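Local coordinates for poly-beta-1,6-N-acetyl-D-glucosamine N-deacetylase (Aggregatibacter actinomycetemcomitans, PDB 4U10), which probably removes N-acetyl groups from poly-beta-1,6-N-acetyl-D-glucosamine, using the metal-binding polysaccharide deacetylase domain that makes up this piece of the longer protein, at residues N32-H37 with Y85-A90; S36-L41 with V69-D74. All coordinates share one frame; numbering follows the deposited sequence.

Contact 1: residues N32-H37 with Y85-A90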
loop_
_atom_site.group_PDB
_atom_site.type_symbol
_atom_site.label_atom_id
_atom_site.label_comp_id
_atom_site.label_asym_id
_atom_site.label_seq_id
_atom_site.Cartn_x
_atom_site.Cartn_y
_atom_site.Cartn_z
ATOM N N ASN A 32 -13.142 -1.278 15.121
ATOM C CA ASN A 32 -13.288 -2.439 16.027
ATOM C C ASN A 32 -12.723 -3.701 15.435
ATOM O O ASN A 32 -12.040 -4.506 16.139
ATOM C CB ASN A 32 -14.759 -2.664 16.410
ATOM C CG ASN A 32 -14.915 -3.713 17.504
ATOM O OD1 ASN A 32 -14.707 -3.423 18.682
ATOM N ND2 ASN A 32 -15.252 -4.958 17.113
ATOM N N LEU A 33 -12.972 -3.898 14.133
ATOM C CA LEU A 33 -12.437 -5.074 13.474
ATOM C C LEU A 33 -10.907 -5.016 13.432
ATOM O O LEU A 33 -10.258 -6.063 13.609
ATOM C CB LEU A 33 -12.999 -5.321 12.081
ATOM C CG LEU A 33 -12.416 -6.526 11.368
ATOM C CD1 LEU A 33 -12.832 -7.839 12.032
ATOM C CD2 LEU A 33 -12.870 -6.554 9.906
ATOM N N LEU A 34 -10.357 -3.824 13.239
ATOM C CA LEU A 34 -8.904 -3.624 13.172
ATOM C C LEU A 34 -8.309 -3.993 14.564
ATOM O O LEU A 34 -7.341 -4.776 14.682
ATOM C CB LEU A 34 -8.561 -2.157 12.839
ATOM C CG LEU A 34 -7.063 -1.800 12.860
ATOM C CD1 LEU A 34 -6.343 -2.548 11.732
ATOM C CD2 LEU A 34 -6.685 -0.311 12.799
ATOM N N ILE A 35 -8.900 -3.443 15.599
ATOM C CA ILE A 35 -8.456 -3.743 17.036
ATOM C C ILE A 35 -8.512 -5.216 17.330
ATOM O O ILE A 35 -7.627 -5.793 18.012
ATOM C CB ILE A 35 -9.277 -2.882 18.020
ATOM C CG1 ILE A 35 -8.829 -1.425 17.863
ATOM C CG2 ILE A 35 -9.167 -3.365 19.487
ATOM C CD1 ILE A 35 -9.730 -0.354 18.503
ATOM N N SER A 36 -9.511 -5.883 16.730
ATOM C CA SER A 36 -9.704 -7.298 16.963
ATOM C C SER A 36 -8.591 -8.097 16.334
ATOM O O SER A 36 -8.089 -9.107 16.914
ATOM C CB SER A 36 -11.108 -7.780 16.501
ATOM O OG SER A 36 -11.135 -8.125 15.151
ATOM N N HIS A 37 -8.193 -7.673 15.137
ATOM C CA HIS A 37 -7.058 -8.258 14.514
ATOM C C HIS A 37 -5.775 -7.990 15.363
ATOM O O HIS A 37 -4.986 -8.879 15.536
ATOM C CB HIS A 37 -6.854 -7.707 13.107
ATOM C CG HIS A 37 -7.921 -8.088 12.153
ATOM N ND1 HIS A 37 -8.021 -7.527 10.907
ATOM C CD2 HIS A 37 -8.966 -8.932 12.265
ATOM C CE1 HIS A 37 -9.044 -8.049 10.263
ATOM N NE2 HIS A 37 -9.642 -8.901 11.067
ATOM N N TYR A 85 -3.533 5.588 13.072
ATOM C CA TYR A 85 -2.266 5.923 13.670
ATOM C C TYR A 85 -2.340 5.946 15.193
ATOM O O TYR A 85 -1.531 5.306 15.838
ATOM C CB TYR A 85 -1.746 7.226 13.008
ATOM C CG TYR A 85 -0.502 7.818 13.591
ATOM C CD1 TYR A 85 0.649 7.085 13.672
ATOM C CD2 TYR A 85 -0.474 9.163 14.037
ATOM C CE1 TYR A 85 1.810 7.644 14.224
ATOM C CE2 TYR A 85 0.673 9.727 14.573
ATOM C CZ TYR A 85 1.798 8.974 14.656
ATOM O OH TYR A 85 2.919 9.511 15.183
ATOM N N PRO A 86 -3.371 6.579 15.780
ATOM C CA PRO A 86 -3.498 6.532 17.238
ATOM C C PRO A 86 -3.506 5.073 17.802
ATOM O O PRO A 86 -2.897 4.818 18.842
ATOM C CB PRO A 86 -4.826 7.237 17.522
ATOM C CG PRO A 86 -5.184 7.987 16.277
ATOM C CD PRO A 86 -4.445 7.336 15.133
ATOM N N ILE A 87 -4.147 4.162 17.074
ATOM C CA ILE A 87 -4.215 2.764 17.418
ATOM C C ILE A 87 -2.850 2.128 17.291
ATOM O O ILE A 87 -2.436 1.405 18.185
ATOM C CB ILE A 87 -5.257 2.017 16.570
ATOM C CG1 ILE A 87 -6.670 2.531 16.898
ATOM C CG2 ILE A 87 -5.230 0.500 16.869
ATOM C CD1 ILE A 87 -7.729 2.102 15.885
ATOM N N LEU A 88 -2.106 2.450 16.230
ATOM C CA LEU A 88 -0.741 1.869 16.095
ATOM C C LEU A 88 0.122 2.274 17.271
ATOM O O LEU A 88 0.871 1.431 17.813
ATOM C CB LEU A 88 -0.067 2.280 14.795
ATOM C CG LEU A 88 -0.680 1.861 13.457
ATOM C CD1 LEU A 88 -0.017 2.551 12.273
ATOM C CD2 LEU A 88 -0.638 0.339 13.377
ATOM N N LYS A 89 0.028 3.546 17.651
ATOM C CA LYS A 89 0.752 4.093 18.775
ATOM C C LYS A 89 0.372 3.406 20.103
ATOM O O LYS A 89 1.246 3.063 20.850
ATOM C CB LYS A 89 0.545 5.594 18.916
ATOM C CG LYS A 89 1.184 6.380 17.815
ATOM C CD LYS A 89 1.274 7.845 18.149
ATOM C CE LYS A 89 -0.107 8.469 18.212
ATOM N NZ LYS A 89 -0.057 9.968 18.117
ATOM N N ALA A 90 -0.916 3.240 20.370
ATOM C CA ALA A 90 -1.423 2.487 21.531
ATOM C C ALA A 90 -0.915 1.034 21.623
ATOM O O ALA A 90 -0.579 0.549 22.695
ATOM C CB ALA A 90 -2.947 2.441 21.468
#

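Contact 2: residues S36-L41 with V69-D74. With ZN (zinc ion), chain D.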
loop_
_atom_site.group_PDB
_atom_site.type_symbol
_atom_site.label_atom_id
_atom_site.label_comp_id
_atom_site.label_asym_id
_atom_site.label_seq_id
_atom_site.Cartn_x
_atom_site.Cartn_y
_atom_site.Cartn_z
ATOM N N SER A 36 -9.511 -5.883 16.730
ATOM C CA SER A 36 -9.704 -7.298 16.963
ATOM C C SER A 36 -8.591 -8.097 16.334
ATOM O O SER A 36 -8.089 -9.107 16.914
ATOM C CB SER A 36 -11.108 -7.780 16.501
ATOM O OG SER A 36 -11.135 -8.125 15.151
ATOM N N HIS A 37 -8.193 -7.673 15.137
ATOM C CA HIS A 37 -7.058 -8.258 14.514
ATOM C C HIS A 37 -5.775 -7.990 15.363
ATOM O O HIS A 37 -4.986 -8.879 15.536
ATOM C CB HIS A 37 -6.854 -7.707 13.107
ATOM C CG HIS A 37 -7.921 -8.088 12.153
ATOM N ND1 HIS A 37 -8.021 -7.527 10.907
ATOM C CD2 HIS A 37 -8.966 -8.932 12.265
ATOM C CE1 HIS A 37 -9.044 -8.049 10.263
ATOM N NE2 HIS A 37 -9.642 -8.901 11.067
ATOM N N PHE A 38 -5.586 -6.762 15.812
ATOM C CA PHE A 38 -4.367 -6.348 16.577
ATOM C C PHE A 38 -4.250 -7.100 17.870
ATOM O O PHE A 38 -3.166 -7.511 18.267
ATOM C CB PHE A 38 -4.411 -4.857 16.887
ATOM C CG PHE A 38 -4.031 -3.993 15.729
ATOM C CD1 PHE A 38 -3.937 -4.519 14.445
ATOM C CD2 PHE A 38 -3.831 -2.650 15.912
ATOM C CE1 PHE A 38 -3.604 -3.700 13.360
ATOM C CE2 PHE A 38 -3.509 -1.844 14.841
ATOM C CZ PHE A 38 -3.370 -2.371 13.570
ATOM N N ASN A 39 -5.395 -7.274 18.519
ATOM C CA ASN A 39 -5.507 -8.199 19.672
ATOM C C ASN A 39 -5.283 -9.679 19.382
ATOM O O ASN A 39 -4.646 -10.354 20.162
ATOM C CB ASN A 39 -6.886 -8.053 20.290
ATOM C CG ASN A 39 -7.036 -6.769 21.019
ATOM O OD1 ASN A 39 -6.042 -6.136 21.400
ATOM N ND2 ASN A 39 -8.291 -6.347 21.231
ATOM N N TRP A 40 -5.843 -10.189 18.298
ATOM C CA TRP A 40 -5.731 -11.573 17.961
ATOM C C TRP A 40 -4.284 -11.898 17.616
ATOM O O TRP A 40 -3.793 -12.985 17.987
ATOM C CB TRP A 40 -6.619 -11.919 16.783
ATOM C CG TRP A 40 -6.558 -13.345 16.500
ATOM C CD1 TRP A 40 -7.360 -14.308 17.039
ATOM C CD2 TRP A 40 -5.612 -14.031 15.658
ATOM N NE1 TRP A 40 -6.995 -15.538 16.566
ATOM C CE2 TRP A 40 -5.919 -15.404 15.727
ATOM C CE3 TRP A 40 -4.537 -13.616 14.853
ATOM C CZ2 TRP A 40 -5.191 -16.380 15.020
ATOM C CZ3 TRP A 40 -3.818 -14.586 14.139
ATOM C CH2 TRP A 40 -4.148 -15.952 14.233
ATOM N N LEU A 41 -3.595 -10.972 16.925
ATOM C CA LEU A 41 -2.208 -11.221 16.577
ATOM C C LEU A 41 -1.394 -11.375 17.868
ATOM O O LEU A 41 -0.651 -12.341 18.005
ATOM C CB LEU A 41 -1.594 -10.086 15.705
ATOM C CG LEU A 41 -2.191 -9.862 14.315
ATOM C CD1 LEU A 41 -1.725 -8.557 13.720
ATOM C CD2 LEU A 41 -1.789 -11.026 13.435
ATOM N N VAL A 69 5.144 -10.515 11.519
ATOM C CA VAL A 69 4.066 -10.056 10.679
ATOM C C VAL A 69 4.289 -8.564 10.441
ATOM O O VAL A 69 4.672 -7.834 11.351
ATOM C CB VAL A 69 2.726 -10.218 11.406
ATOM C CG1 VAL A 69 1.604 -9.572 10.611
ATOM C CG2 VAL A 69 2.464 -11.693 11.685
ATOM N N VAL A 70 4.051 -8.123 9.208
ATOM C CA VAL A 70 4.122 -6.716 8.824
ATOM C C VAL A 70 2.678 -6.240 8.539
ATOM O O VAL A 70 1.878 -6.927 7.865
ATOM C CB VAL A 70 4.993 -6.482 7.575
ATOM C CG1 VAL A 70 5.044 -4.974 7.160
ATOM C CG2 VAL A 70 6.416 -6.928 7.816
ATOM N N LEU A 71 2.361 -5.038 8.989
ATOM C CA LEU A 71 1.053 -4.432 8.730
ATOM C C LEU A 71 1.222 -3.383 7.645
ATOM O O LEU A 71 2.134 -2.632 7.735
ATOM C CB LEU A 71 0.553 -3.702 9.983
ATOM C CG LEU A 71 0.352 -4.518 11.248
ATOM C CD1 LEU A 71 -0.090 -3.639 12.423
ATOM C CD2 LEU A 71 -0.622 -5.648 11.034
ATOM N N SER A 72 0.295 -3.300 6.668
ATOM C CA SER A 72 0.390 -2.365 5.552
ATOM C C SER A 72 -0.959 -1.690 5.232
ATOM O O SER A 72 -2.010 -2.343 5.334
ATOM C CB SER A 72 0.979 -3.039 4.314
ATOM O OG SER A 72 0.180 -4.102 3.801
ATOM N N PHE A 73 -0.910 -0.377 4.927
ATOM C CA PHE A 73 -2.108 0.405 4.708
ATOM C C PHE A 73 -1.930 1.162 3.418
ATOM O O PHE A 73 -0.884 1.797 3.190
ATOM C CB PHE A 73 -2.395 1.372 5.845
ATOM C CG PHE A 73 -2.604 0.691 7.160
ATOM C CD1 PHE A 73 -1.511 0.339 7.969
ATOM C CD2 PHE A 73 -3.887 0.419 7.626
ATOM C CE1 PHE A 73 -1.730 -0.340 9.168
ATOM C CE2 PHE A 73 -4.087 -0.232 8.811
ATOM C CZ PHE A 73 -3.007 -0.633 9.577
ATOM N N ASP A 74 -2.876 0.945 2.510
ATOM C CA ASP A 74 -2.804 1.504 1.154
ATOM C C ASP A 74 -3.738 2.700 0.925
ATOM O O ASP A 74 -4.890 2.681 1.369
ATOM C CB ASP A 74 -3.210 0.500 0.079
ATOM C CG ASP A 74 -2.287 -0.703 -0.061
ATOM O OD1 ASP A 74 -1.224 -0.793 0.586
ATOM O OD2 ASP A 74 -2.647 -1.558 -0.937
HETATM ZN ZN ZN D . -4.395 -1.713 -2.076
HETATM O O HOH W 1 -4.646 -0.495 -3.644
#

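Contact 1: residues N32-H37 with Y85-A90
The terminal methyl of Ile87 meets the side chains of Leu34 and Ile35, and these two apolar pairs make up nearly all of the contact between helix segments 32-37 and 85-90. Ile87 CD1 lies 4.1 Å from Leu34 CD2 and the same 4.1 Å from Ile35 CD1, an ordinary van der Waals spacing on both counts. The two neighbours take it differently. Leu34 comes at it obliquely with one methyl of its fork, whereas Ile35 runs across it at about a right angle and also brings CG1 to 4.2 Å from Ile87 CD1. In Ile87 the CG1 branch is anti to the carbonyl carbon (chi1 -66°), and the extended CG1-CD1 arm sets CD1 against both Leu34 CD2 and Ile35 CD1; the nearest alpha carbons, those of Ile35 and Ile87, stand 7.8 Å apart.

The better enclosed part lies at Leu34, which is buried and whose CB already points at the opposing helix. Ile35 forms the looser border: it is partly exposed, as is Ile87, and it enters with the outer part of its side chain, CG1 and CD1. No hydrogen bond crosses this small interface, in which just 139 Å² is buried, both sides summed, so it rests on hydrophobic packing. Polar links run within and beyond the helices instead. Ser36 OG donates to Leu33 O at 2.7 Å, and His37 turns its ring nitrogens to Tyr9 and Thr254.

Ile35 also touches Tyr91 near the end of helix 79-91. Helix 31-42, which follows the short strand 29-30, is thus packed beside helix 79-91 at one flank, while Ser36 and His37 of the same helix lean on helix 256-263.

Contact 2: residues S36-L41 with V69-D74
Phe38 and Leu71 both hold CG anti to the carbonyl carbon (chi1 -79° and -60°), and these torsions carry the phenyl ring and the leucine fork into the gap between helix segment 36-41 and strand segment 69-74. The fork is used on both sides. Leu71 CD1 sits 3.6 Å from Phe38 CE1 and 3.7 Å from Phe38 CZ, meeting the far end of the ring obliquely, while its other methyl, CD2, lies 4.1 Å from Leu41 CD1. Those two leucine side chains lie alongside one another, pointing opposite ways. A looser touch follows up the strand: Phe38 CZ and Phe73 CZ are 4.4 Å apart, each near the plane of the other ring, so the phenyls meet edge on without stacking.

The segments 36-41 and 69-74 run nearly antiparallel, at 171°, with their axes 11.9 Å apart, and all the touching residues are buried. Tyr93 closes on the same core with an edge-to-face contact to Phe38.

Asp74, next after Phe73, has its side chain on the other side of the strand. Asp74 OD2 binds a zinc ion at 2.1 Å; a water lies 2.0 Å from the metal, and His10 is a further ligand. Asp74 OD1 is salt-bridged to Arg247, which also hydrogen-bonds Ser72 OG, so one guanidinium links two side chains on the same side of the strand. Here Asp75 belongs to another zinc site, with His144 and His149. The adjacent Asp-Asp pair, near the C-terminal end of a strand that is parallel to its neighbours in the sheet, is characteristic of the NodB family of polysaccharide deacetylases.

How the contacts relate
Contacts 1 and 2 lie about 8 Å apart, centre to centre, and share helix 31-42, whose Ser36 and His37 fall within the helix segments of both contacts. Along the chain this helix comes first, then strand 68-75, then helix 79-91, the next element after that strand. The two contacts therefore join the helix to both halves of one strand-helix unit. They also touch: Ile87 CG2 is 3.5 Å from Phe38 CE2, and Leu88 CD2 is 3.9 Å from Phe38 CZ and 4.1 Å from Leu71 CD1. Together they form one continuous apolar layer on the helical side of the sheet, behind the strand that delivers Asp74 to zinc.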